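Local coordinates for 2-hydroxyethylphosphonate dioxygenase (PDB 4YAR), which converts 2-hydroxyethylphosphonate and oxygen to hydroxymethylphosphonate and formate, using ferrous iron, on the biosynthetic route to the antibiotic phosphinothricin tripeptide, at residues A[362-366]-A[378-382]; A[72-78]-A[383-389]; A[259-264]-A[275-279]; A[197-202]-A[332-336]. The protein carries 1 engineered substitution. All blocks are in the same frame, centred on the assembly; numbering follows the deposited sequence.

Contact 1 (A[362-366]-A[378-382]); sequences EGRLT and VELEP
Arg364 lays its side chain across the neighbouring strand, its CD touching Glu379 OE1 at 3.1 Å and its guanidinium reaching Glu381. CG stands trans to the backbone N (chi1 178°) and the chain stays straight until it bends at chi3; that bend carries the charged end alongside Glu381, the two side chains pointing the same way. The salt bridge from Arg364 NH2 to Glu381 OE1 is long, 3.6 Å, and the guanidinium and carboxylate planes lie 54° apart, so this is no paired, coplanar bridge. Glu379 is a more distant charged neighbour, its OE1 4.1 Å from Arg364 NE, beyond a salt bridge. The arginine's charge thus lies nearer to Glu381 than to Glu379, and both interactions are probably weak at the surface. The backbone beneath is an antiparallel pairing: Leu365 and Leu380 form a hydrogen-bonded pair, with Leu365 N to Leu380 O at 2.8 Å and Leu380 N to Leu365 O at 2.7 Å. Beside it, Thr366 and Glu379 make a non-hydrogen-bonded pair in which Thr366 OG1 rests on Glu379 CG at 3.5 Å. At the far end the pairing gives way to packing, where Pro382 CD lies against Gly363 O at 3.2 Å. The pairing lies at the open end of the beta hairpin made by strands 365-371 and 374-380, away from its turn. Leu365 and Leu380 turn to one face, where they pack on Trp396 of strand 394-397 and Val360 of strand 355-362, while Thr366 and Glu379 occupy the other.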
loop_
_atom_site.group_PDB
_atom_site.type_symbol
_atom_site.label_atom_id
_atom_site.label_comp_id
_atom_site.label_asym_id
_atom_site.label_seq_id
_atom_site.Cartn_x
_atom_site.Cartn_y
_atom_site.Cartn_z
ATOM N N GLU A 362 -7.816 -18.511 14.251
ATOM C CA GLU A 362 -8.162 -19.817 14.803
ATOM C C GLU A 362 -7.064 -20.803 14.551
ATOM O O GLU A 362 -6.540 -20.899 13.444
ATOM C CB GLU A 362 -9.413 -20.359 14.164
ATOM C CG GLU A 362 -10.117 -21.419 14.994
ATOM C CD GLU A 362 -11.192 -22.076 14.164
ATOM O OE1 GLU A 362 -12.295 -21.483 14.080
ATOM O OE2 GLU A 362 -10.912 -23.138 13.573
ATOM N N GLY A 363 -6.761 -21.613 15.573
ATOM C CA GLY A 363 -5.854 -22.738 15.399
ATOM C C GLY A 363 -4.431 -22.417 15.785
ATOM O O GLY A 363 -4.021 -21.236 16.024
ATOM N N ARG A 364 -3.623 -23.457 15.860
ATOM C CA ARG A 364 -2.176 -23.268 16.087
ATOM C C ARG A 364 -1.628 -23.592 14.706
ATOM O O ARG A 364 -1.618 -24.779 14.302
ATOM C CB ARG A 364 -1.563 -24.212 17.153
ATOM C CG ARG A 364 -0.061 -24.004 17.299
ATOM C CD ARG A 364 0.633 -24.774 18.415
ATOM N NE ARG A 364 0.264 -24.325 19.748
ATOM C CZ ARG A 364 -0.428 -25.036 20.644
ATOM N NH1 ARG A 364 -0.860 -26.268 20.371
ATOM N NH2 ARG A 364 -0.672 -24.513 21.843
ATOM N N LEU A 365 -1.269 -22.532 13.980
ATOM C CA LEU A 365 -0.786 -22.601 12.601
ATOM C C LEU A 365 0.727 -22.442 12.509
ATOM O O LEU A 365 1.383 -21.774 13.350
ATOM C CB LEU A 365 -1.474 -21.548 11.712
ATOM C CG LEU A 365 -3.022 -21.569 11.587
ATOM C CD1 LEU A 365 -3.558 -20.510 10.595
ATOM C CD2 LEU A 365 -3.484 -22.964 11.182
ATOM N N THR A 366 1.266 -23.083 11.475
ATOM C CA THR A 366 2.657 -23.005 11.188
ATOM C C THR A 366 2.917 -22.260 9.877
ATOM O O THR A 366 2.356 -22.587 8.854
ATOM C CB THR A 366 3.343 -24.398 11.213
ATOM O OG1 THR A 366 3.326 -24.893 12.553
ATOM C CG2 THR A 366 4.770 -24.245 10.795
ATOM N N VAL A 378 7.669 -20.753 11.996
ATOM C CA VAL A 378 7.184 -20.290 13.312
ATOM C C VAL A 378 5.747 -20.784 13.539
ATOM O O VAL A 378 4.936 -20.931 12.596
ATOM C CB VAL A 378 7.356 -18.763 13.462
ATOM C CG1 VAL A 378 6.453 -18.004 12.532
ATOM C CG2 VAL A 378 7.123 -18.288 14.896
ATOM N N GLU A 379 5.430 -21.141 14.784
ATOM C CA GLU A 379 4.071 -21.560 15.176
ATOM C C GLU A 379 3.360 -20.380 15.832
ATOM O O GLU A 379 3.952 -19.691 16.689
ATOM C CB GLU A 379 4.078 -22.706 16.181
ATOM C CG GLU A 379 4.633 -24.002 15.641
ATOM C CD GLU A 379 4.475 -25.190 16.631
ATOM O OE1 GLU A 379 3.569 -25.152 17.512
ATOM O OE2 GLU A 379 5.265 -26.162 16.526
ATOM N N LEU A 380 2.171 -20.094 15.311
ATOM C CA LEU A 380 1.344 -18.963 15.764
ATOM C C LEU A 380 -0.071 -19.403 16.149
ATOM O O LEU A 380 -0.762 -20.140 15.432
ATOM C CB LEU A 380 1.345 -17.845 14.707
ATOM C CG LEU A 380 2.673 -17.215 14.275
ATOM C CD1 LEU A 380 2.468 -16.400 13.002
ATOM C CD2 LEU A 380 3.259 -16.299 15.339
ATOM N N GLU A 381 -0.520 -18.918 17.282
ATOM C CA GLU A 381 -1.867 -19.122 17.790
ATOM C C GLU A 381 -2.726 -17.871 17.475
ATOM O O GLU A 381 -2.192 -16.848 17.007
ATOM C CB GLU A 381 -1.798 -19.356 19.311
ATOM C CG GLU A 381 -1.157 -20.662 19.685
ATOM C CD GLU A 381 -1.051 -20.839 21.199
ATOM O OE1 GLU A 381 -2.044 -21.237 21.808
ATOM O OE2 GLU A 381 0.009 -20.539 21.764
ATOM N N PRO A 382 -4.045 -17.918 17.796
ATOM C CA PRO A 382 -4.863 -16.734 17.540
ATOM C C PRO A 382 -4.358 -15.496 18.139
ATOM O O PRO A 382 -3.885 -15.484 19.296
ATOM C CB PRO A 382 -6.246 -17.120 18.081
ATOM C CG PRO A 382 -6.269 -18.637 17.976
ATOM C CD PRO A 382 -4.865 -19.059 18.283
#

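Contact 2 (A[72-78]-A[383-389]); sequences TVVHKSA and DGSAWTG. With CD (cadmium ion), chain D.
Strand 73-76 forms one outer edge of the large antiparallel sheet of the C-terminal beta domain, and it pairs there with strand 385-388 through Val74 opposite Trp387 and Lys76 opposite Ser385. The Val74 pair is bonded both ways, Trp387 N to Val74 O at 2.8 Å and Val74 N to Trp387 O at 3.2 Å; the Lys76 pair repeats the pattern, and Gly389 N adds a bond to Thr72 O. Val74 CG2 comes to 4.0 Å from Trp387 CE3, the valine methyl meeting the six-membered ring of the indole at a slant, while the indole NE1 is held by Glu355. In this jelly-roll sheet of a bicupin enzyme, the edge strand comes from a distant part of the sequence, before the first beta domain. A water bridges the two strands at the end of the pairing: it donates to Lys76 O and, at 2.7 Å, to Asp383 O, and accepts from Ser385 OG, which also reaches Ala102 N. Lys76 runs out extended to the carbonyl of Thr100. On the opposite face of the strand, CG of His75 sits between its backbone N and carbonyl carbon (chi1 52°), which leads the ring away from strand 385-388 to a cadmium ion. The ring binds this ion in plane, through NE2 at 2.5 Å, a site distinct from the iron ligands His129 and His182.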
loop_
_atom_site.group_PDB
_atom_site.type_symbol
_atom_site.label_atom_id
_atom_site.label_comp_id
_atom_site.label_asym_id
_atom_site.label_seq_id
_atom_site.Cartn_x
_atom_site.Cartn_y
_atom_site.Cartn_z
ATOM N N THR A 72 13.008 -10.970 5.546
ATOM C CA THR A 72 12.096 -11.823 4.806
ATOM C C THR A 72 10.770 -11.917 5.576
ATOM O O THR A 72 9.712 -11.689 5.014
ATOM C CB THR A 72 12.658 -13.246 4.617
ATOM O OG1 THR A 72 12.981 -13.787 5.916
ATOM C CG2 THR A 72 13.903 -13.187 3.815
ATOM N N VAL A 73 10.830 -12.351 6.825
ATOM C CA VAL A 73 9.639 -12.598 7.643
ATOM C C VAL A 73 9.887 -12.029 9.020
ATOM O O VAL A 73 10.980 -12.180 9.564
ATOM C CB VAL A 73 9.248 -14.046 7.742
ATOM C CG1 VAL A 73 8.134 -14.294 8.808
ATOM C CG2 VAL A 73 8.780 -14.523 6.394
ATOM N N VAL A 74 8.860 -11.354 9.568
ATOM C CA VAL A 74 8.870 -10.852 10.957
ATOM C C VAL A 74 7.609 -11.439 11.574
ATOM O O VAL A 74 6.572 -11.527 10.884
ATOM C CB VAL A 74 8.750 -9.314 10.964
ATOM C CG1 VAL A 74 8.531 -8.820 12.380
ATOM C CG2 VAL A 74 10.026 -8.735 10.331
ATOM N N HIS A 75 7.677 -11.895 12.823
ATOM C CA HIS A 75 6.503 -12.496 13.484
ATOM C C HIS A 75 6.379 -12.011 14.941
ATOM O O HIS A 75 7.342 -11.464 15.512
ATOM C CB HIS A 75 6.537 -14.004 13.370
ATOM C CG HIS A 75 7.831 -14.586 13.818
ATOM N ND1 HIS A 75 8.162 -14.719 15.151
ATOM C CD2 HIS A 75 8.881 -15.063 13.109
ATOM C CE1 HIS A 75 9.376 -15.239 15.244
ATOM N NE2 HIS A 75 9.840 -15.431 14.023
ATOM N N LYS A 76 5.178 -12.127 15.503
ATOM C CA LYS A 76 4.837 -11.556 16.796
ATOM C C LYS A 76 3.851 -12.468 17.451
ATOM O O LYS A 76 2.824 -12.810 16.857
ATOM C CB LYS A 76 4.204 -10.161 16.637
ATOM C CG LYS A 76 3.994 -9.438 17.955
ATOM C CD LYS A 76 3.658 -7.987 17.683
ATOM C CE LYS A 76 3.524 -7.186 18.946
ATOM N NZ LYS A 76 3.477 -5.743 18.588
ATOM N N SER A 77 4.129 -12.901 18.681
ATOM C CA SER A 77 3.318 -13.980 19.240
ATOM C C SER A 77 2.039 -13.351 19.798
ATOM O O SER A 77 1.944 -12.168 19.892
ATOM C CB SER A 77 4.067 -14.695 20.355
ATOM O OG SER A 77 4.190 -13.760 21.444
ATOM N N ALA A 78 1.040 -14.171 20.070
ATOM C CA ALA A 78 -0.198 -13.711 20.671
ATOM C C ALA A 78 0.150 -13.011 21.966
ATOM O O ALA A 78 -0.436 -11.986 22.264
ATOM C CB ALA A 78 -1.148 -14.869 20.885
ATOM N N ASP A 383 -4.426 -14.429 17.355
ATOM C CA ASP A 383 -3.761 -13.144 17.644
ATOM C C ASP A 383 -2.239 -13.051 17.344
ATOM O O ASP A 383 -1.689 -11.931 17.261
ATOM C CB ASP A 383 -4.015 -12.615 19.045
ATOM C CG ASP A 383 -5.498 -12.301 19.327
ATOM O OD1 ASP A 383 -6.339 -12.176 18.375
ATOM O OD2 ASP A 383 -5.863 -12.260 20.535
ATOM N N GLY A 384 -1.558 -14.173 17.205
ATOM C CA GLY A 384 -0.257 -14.181 16.549
ATOM C C GLY A 384 -0.314 -13.659 15.132
ATOM O O GLY A 384 -1.356 -13.842 14.430
ATOM N N SER A 385 0.800 -13.069 14.685
ATOM C CA SER A 385 0.812 -12.447 13.362
ATOM C C SER A 385 2.178 -12.532 12.737
ATOM O O SER A 385 3.192 -12.769 13.444
ATOM C CB SER A 385 0.396 -10.975 13.493
ATOM O OG SER A 385 1.231 -10.294 14.405
ATOM N N ALA A 386 2.210 -12.289 11.426
ATOM C CA ALA A 386 3.421 -12.193 10.686
ATOM C C ALA A 386 3.387 -11.177 9.546
ATOM O O ALA A 386 2.301 -10.748 9.103
ATOM C CB ALA A 386 3.766 -13.547 10.153
ATOM N N TRP A 387 4.588 -10.853 9.041
ATOM C CA TRP A 387 4.768 -9.979 7.862
ATOM C C TRP A 387 5.632 -10.696 6.887
ATOM O O TRP A 387 6.591 -11.282 7.322
ATOM C CB TRP A 387 5.414 -8.690 8.275
ATOM C CG TRP A 387 5.868 -7.839 7.175
ATOM C CD1 TRP A 387 5.136 -6.883 6.536
ATOM C CD2 TRP A 387 7.157 -7.817 6.553
ATOM N NE1 TRP A 387 5.863 -6.290 5.582
ATOM C CE2 TRP A 387 7.113 -6.840 5.561
ATOM C CE3 TRP A 387 8.345 -8.545 6.727
ATOM C CZ2 TRP A 387 8.237 -6.536 4.766
ATOM C CZ3 TRP A 387 9.429 -8.263 5.906
ATOM C CH2 TRP A 387 9.351 -7.253 4.974
ATOM N N THR A 388 5.318 -10.661 5.601
ATOM C CA THR A 388 6.220 -11.233 4.584
ATOM C C THR A 388 6.650 -10.127 3.626
ATOM O O THR A 388 5.780 -9.355 3.230
ATOM C CB THR A 388 5.598 -12.392 3.843
ATOM O OG1 THR A 388 4.445 -12.008 3.137
ATOM C CG2 THR A 388 5.139 -13.537 4.860
ATOM N N GLY A 389 7.954 -10.046 3.281
ATOM C CA GLY A 389 8.461 -9.113 2.281
ATOM C C GLY A 389 7.957 -9.526 0.887
ATOM O O GLY A 389 7.424 -10.628 0.703
HETATM CD CD CD D . 12.296 -15.848 14.312
HETATM O O HOH W 1 0.667 -10.724 16.940
#

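Contact 3 (A[259-264]-A[275-279]); sequences DLEAAL and VLRTL
Apolar packing carries the whole contact between helix 257-265 and helix 270-283, and it is centred on Val275 facing Ala263. The CB of Ala263, directed toward the other helix, meets Val275 CG1 at 3.6 Å and comes almost as close to the branch point, Val275 CB. With CG1 trans to the backbone N (chi1 167°), Val275 turns that methyl to Ala263 and Leu260, and its other methyl, CG2, to the start of 259-264, 3.9 Å from Asp259 O. A second group of contacts flanks this pair with leucine methyls. Leu260 CD1 touches Leu279 CD2 at 3.7 Å and Val275 CG1 at 4.1 Å, and its side chain crosses both partners at about a right angle. Leu264 and Leu276 meet less squarely, through their CD2 methyls at 4.1 Å. The segment axes approach to 10.2 Å and cross at -116°; the CA atoms come nearest at Ala263 and Val275, where the small alanine faces the valine. Backbone bonds stay within each helix, as in Ala263 N to Asp259 O.

Leu235 of helix 231-241 touches Leu260, Leu264 and Leu279, adding a third helix to the cluster. The segment 259-264 belongs to a helix-turn-helix motif assigned by similarity, in the second of two cro/C1-type domains, and helix 270-283 follows it in the chain. No hydrogen bond or ion pair links the two segments, which is consistent with packing of buried methyl groups rather than directional bonding holding them together.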
loop_
_atom_site.group_PDB
_atom_site.type_symbol
_atom_site.label_atom_id
_atom_site.label_comp_id
_atom_site.label_asym_id
_atom_site.label_seq_id
_atom_site.Cartn_x
_atom_site.Cartn_y
_atom_site.Cartn_z
ATOM N N ASP A 259 -11.139 13.297 -35.396
ATOM C CA ASP A 259 -10.894 11.991 -34.792
ATOM C C ASP A 259 -10.255 12.193 -33.371
ATOM O O ASP A 259 -10.589 11.458 -32.443
ATOM C CB ASP A 259 -9.994 11.109 -35.688
ATOM C CG ASP A 259 -10.655 10.675 -37.059
ATOM O OD1 ASP A 259 -11.815 10.993 -37.360
ATOM O OD2 ASP A 259 -9.975 9.992 -37.838
ATOM N N LEU A 260 -9.387 13.181 -33.187
ATOM C CA LEU A 260 -8.884 13.488 -31.808
ATOM C C LEU A 260 -9.986 13.893 -30.868
ATOM O O LEU A 260 -10.088 13.341 -29.804
ATOM C CB LEU A 260 -7.754 14.516 -31.853
ATOM C CG LEU A 260 -7.132 14.877 -30.527
ATOM C CD1 LEU A 260 -6.586 13.644 -29.811
ATOM C CD2 LEU A 260 -6.028 15.884 -30.758
ATOM N N GLU A 261 -10.872 14.808 -31.282
ATOM C CA GLU A 261 -12.022 15.192 -30.455
ATOM C C GLU A 261 -12.943 14.009 -30.140
ATOM O O GLU A 261 -13.411 13.842 -29.000
ATOM C CB GLU A 261 -12.823 16.327 -31.115
ATOM C CG GLU A 261 -12.011 17.611 -31.353
ATOM C CD GLU A 261 -11.429 18.206 -30.073
ATOM O OE1 GLU A 261 -12.205 18.474 -29.128
ATOM O OE2 GLU A 261 -10.185 18.401 -30.015
ATOM N N ALA A 262 -13.164 13.158 -31.122
ATOM C CA ALA A 262 -14.046 11.988 -30.917
ATOM C C ALA A 262 -13.414 11.042 -29.908
ATOM O O ALA A 262 -14.098 10.518 -29.037
ATOM C CB ALA A 262 -14.268 11.267 -32.222
ATOM N N ALA A 263 -12.090 10.870 -30.025
ATOM C CA ALA A 263 -11.338 10.022 -29.070
ATOM C C ALA A 263 -11.355 10.503 -27.633
ATOM O O ALA A 263 -11.454 9.666 -26.703
ATOM C CB ALA A 263 -9.904 9.872 -29.546
ATOM N N LEU A 264 -11.328 11.825 -27.439
ATOM C CA LEU A 264 -11.375 12.402 -26.105
ATOM C C LEU A 264 -12.765 12.267 -25.505
ATOM O O LEU A 264 -12.860 12.163 -24.320
ATOM C CB LEU A 264 -10.841 13.873 -26.079
ATOM C CG LEU A 264 -9.418 14.007 -26.617
ATOM C CD1 LEU A 264 -9.103 15.470 -26.956
ATOM C CD2 LEU A 264 -8.444 13.437 -25.586
ATOM N N VAL A 275 -6.546 6.146 -31.651
ATOM C CA VAL A 275 -6.151 7.549 -31.848
ATOM C C VAL A 275 -5.146 7.952 -30.727
ATOM O O VAL A 275 -4.114 8.532 -30.996
ATOM C CB VAL A 275 -7.355 8.509 -31.808
ATOM C CG1 VAL A 275 -6.950 9.960 -31.684
ATOM C CG2 VAL A 275 -8.226 8.364 -33.068
ATOM N N LEU A 276 -5.500 7.666 -29.475
ATOM C CA LEU A 276 -4.638 8.076 -28.360
ATOM C C LEU A 276 -3.285 7.379 -28.376
ATOM O O LEU A 276 -2.279 7.987 -28.045
ATOM C CB LEU A 276 -5.341 7.923 -27.044
ATOM C CG LEU A 276 -6.598 8.792 -26.956
ATOM C CD1 LEU A 276 -7.315 8.489 -25.667
ATOM C CD2 LEU A 276 -6.316 10.310 -27.036
ATOM N N ARG A 277 -3.284 6.131 -28.810
ATOM C CA ARG A 277 -2.068 5.377 -28.917
ATOM C C ARG A 277 -1.176 5.935 -30.014
ATOM O O ARG A 277 0.019 6.025 -29.832
ATOM C CB ARG A 277 -2.318 3.917 -29.179
ATOM C CG ARG A 277 -1.042 3.100 -28.998
ATOM C CD ARG A 277 -1.387 1.674 -28.610
ATOM N NE ARG A 277 -0.215 0.930 -28.191
ATOM C CZ ARG A 277 -0.100 -0.397 -28.297
ATOM N NH1 ARG A 277 -1.094 -1.149 -28.807
ATOM N NH2 ARG A 277 1.032 -0.968 -27.906
ATOM N N THR A 278 -1.776 6.298 -31.135
ATOM C CA THR A 278 -1.056 6.849 -32.263
ATOM C C THR A 278 -0.454 8.226 -31.866
ATOM O O THR A 278 0.718 8.516 -32.162
ATOM C CB THR A 278 -1.999 7.064 -33.415
ATOM O OG1 THR A 278 -2.478 5.792 -33.867
ATOM C CG2 THR A 278 -1.256 7.771 -34.493
ATOM N N LEU A 279 -1.251 9.027 -31.153
ATOM C CA LEU A 279 -0.722 10.274 -30.607
ATOM C C LEU A 279 0.415 10.069 -29.613
ATOM O O LEU A 279 1.460 10.753 -29.671
ATOM C CB LEU A 279 -1.821 11.060 -29.898
ATOM C CG LEU A 279 -2.150 12.413 -30.480
ATOM C CD1 LEU A 279 -3.043 12.241 -31.694
ATOM C CD2 LEU A 279 -2.886 13.212 -29.429
#

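Contact 4 (A[197-202]-A[332-336]); sequences YTAQSN and PDLVG
This is a mixed contact between loop ends of the two beta domains, near the centre of the chain: Leu334, just before strand 335-343, packs on Tyr197 and Ala199, and Asp333 meets the amides of Gln200 and Asn202. The apolar half rests on one methyl. Leu334 CD1 lies at the edge of the Tyr197 ring, near its plane, 3.7 Å from CD2, and 3.9 Å from Ala199 CB; the two larger side chains run antiparallel past one another. Tyr197 extends trans to its own N (chi1 -175°), which turns the ring's edge to Leu334; its hydroxyl is hydrogen-bonded to Ser407 OG, and Phe405 stacks on the ring.

The polar half links two side-chain amides to a carboxylate. Gln200 NE2 donates to Asn202 OD1 at 2.9 Å, nearly straight at 171°, which is consistent with the Asn202 amide being oriented so that OD1 accepts and ND2 faces Asp333, whose OD2 it reaches at 3.0 Å. That oxygen is met from above the carboxylate plane, the amide and carboxylate standing 84° apart. Gln200 NE2 also lies 3.3 Å from Asp333 OD2. The remaining oxygens are tied down too: Gln200 OE1 takes the backbone NH of Gly408, and Asp333 OD1 that of Tyr413, where helix 413-420 begins.

Strand 192-198, which carries the substrate-binding Ser196, runs in the sheet of the first domain, strand 335-343 in that of the second. The interface between them is of the kind expected of a bicupin, in which two jelly-roll domains pack side by side.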
loop_
_atom_site.group_PDB
_atom_site.type_symbol
_atom_site.label_atom_id
_atom_site.label_comp_id
_atom_site.label_asym_id
_atom_site.label_seq_id
_atom_site.Cartn_x
_atom_site.Cartn_y
_atom_site.Cartn_z
ATOM N N TYR A 197 -6.526 -2.028 8.733
ATOM C CA TYR A 197 -5.341 -2.256 7.934
ATOM C C TYR A 197 -5.164 -1.138 6.880
ATOM O O TYR A 197 -5.944 -1.069 5.919
ATOM C CB TYR A 197 -5.439 -3.579 7.181
ATOM C CG TYR A 197 -4.161 -3.914 6.416
ATOM C CD1 TYR A 197 -3.050 -4.393 7.084
ATOM C CD2 TYR A 197 -4.078 -3.737 5.048
ATOM C CE1 TYR A 197 -1.875 -4.666 6.422
ATOM C CE2 TYR A 197 -2.922 -4.022 4.339
ATOM C CZ TYR A 197 -1.806 -4.506 5.031
ATOM O OH TYR A 197 -0.669 -4.769 4.317
ATOM N N THR A 198 -4.146 -0.323 7.087
ATOM C CA THR A 198 -3.883 0.792 6.181
ATOM C C THR A 198 -2.854 0.392 5.106
ATOM O O THR A 198 -2.077 -0.528 5.245
ATOM C CB THR A 198 -3.354 1.975 6.947
ATOM O OG1 THR A 198 -2.061 1.605 7.436
ATOM C CG2 THR A 198 -4.266 2.413 8.104
ATOM N N ALA A 199 -2.954 0.985 3.950
ATOM C CA ALA A 199 -1.891 0.798 2.959
ATOM C C ALA A 199 -1.196 2.133 2.889
ATOM O O ALA A 199 -1.792 3.136 3.232
ATOM C CB ALA A 199 -2.506 0.458 1.617
ATOM N N GLN A 200 -0.003 2.142 2.296
ATOM C CA GLN A 200 0.669 3.406 1.891
ATOM C C GLN A 200 -0.204 4.193 0.972
ATOM O O GLN A 200 -0.876 3.654 0.118
ATOM C CB GLN A 200 2.041 3.117 1.233
ATOM C CG GLN A 200 2.037 2.788 -0.285
ATOM C CD GLN A 200 1.242 1.532 -0.719
ATOM O OE1 GLN A 200 1.007 0.577 0.062
ATOM N NE2 GLN A 200 0.870 1.508 -2.007
ATOM N N SER A 201 -0.222 5.509 1.140
ATOM C CA SER A 201 -0.905 6.384 0.212
ATOM C C SER A 201 0.036 6.594 -0.981
ATOM O O SER A 201 1.175 6.971 -0.845
ATOM C CB SER A 201 -1.208 7.735 0.821
ATOM O OG SER A 201 -1.705 8.591 -0.162
ATOM N N ASN A 202 -0.449 6.344 -2.163
ATOM C CA ASN A 202 0.386 6.535 -3.327
ATOM C C ASN A 202 0.482 7.969 -3.777
ATOM O O ASN A 202 1.193 8.232 -4.741
ATOM C CB ASN A 202 -0.126 5.666 -4.521
ATOM C CG ASN A 202 0.123 4.181 -4.291
ATOM O OD1 ASN A 202 1.182 3.807 -3.812
ATOM N ND2 ASN A 202 -0.828 3.337 -4.651
ATOM N N PRO A 332 -5.692 -0.268 -5.991
ATOM C CA PRO A 332 -5.195 -1.595 -6.376
ATOM C C PRO A 332 -4.155 -2.234 -5.491
ATOM O O PRO A 332 -3.944 -3.458 -5.590
ATOM C CB PRO A 332 -4.578 -1.362 -7.747
ATOM C CG PRO A 332 -5.116 -0.053 -8.204
ATOM C CD PRO A 332 -5.379 0.742 -6.994
ATOM N N ASP A 333 -3.443 -1.465 -4.701
ATOM C CA ASP A 333 -2.374 -2.024 -3.861
ATOM C C ASP A 333 -2.840 -2.459 -2.437
ATOM O O ASP A 333 -2.005 -2.916 -1.666
ATOM C CB ASP A 333 -1.285 -1.022 -3.677
ATOM C CG ASP A 333 -0.596 -0.599 -5.015
ATOM O OD1 ASP A 333 -0.657 -1.316 -6.001
ATOM O OD2 ASP A 333 0.002 0.490 -5.039
ATOM N N LEU A 334 -4.130 -2.300 -2.134
ATOM C CA LEU A 334 -4.770 -2.687 -0.852
ATOM C C LEU A 334 -5.636 -3.944 -1.012
ATOM O O LEU A 334 -6.592 -3.976 -1.799
ATOM C CB LEU A 334 -5.585 -1.495 -0.358
ATOM C CG LEU A 334 -6.382 -1.607 0.947
ATOM C CD1 LEU A 334 -5.437 -2.005 2.068
ATOM C CD2 LEU A 334 -7.071 -0.274 1.284
ATOM N N VAL A 335 -5.293 -5.033 -0.322
ATOM C CA VAL A 335 -5.998 -6.261 -0.594
ATOM C C VAL A 335 -6.280 -6.887 0.763
ATOM O O VAL A 335 -5.462 -6.737 1.733
ATOM C CB VAL A 335 -5.145 -7.250 -1.461
ATOM C CG1 VAL A 335 -5.807 -8.570 -1.559
ATOM C CG2 VAL A 335 -4.904 -6.722 -2.890
ATOM N N GLY A 336 -7.373 -7.625 0.827
ATOM C CA GLY A 336 -7.721 -8.421 2.065
ATOM C C GLY A 336 -8.428 -9.675 1.742
ATOM O O GLY A 336 -9.373 -9.642 0.954
#

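Overall arrangement
Contacts 1 and 2 touch each other and share the same C-terminal beta domain, contact 1 as a surface hairpin and contact 2 as a partly buried edge pairing; both rely on backbone bonds, with charged side chains at the first and a cadmium ion and a water at the second. Contact 4, about 18 Å from contact 2 between centres, reaches the same sheet but joins it to the other beta domain with side chains alone. Contact 3 stands apart in a helical domain, about 55 Å from contact 1 between centres. In this set the exposed contact is the charged one and the buried helix pair the one packed by methyls.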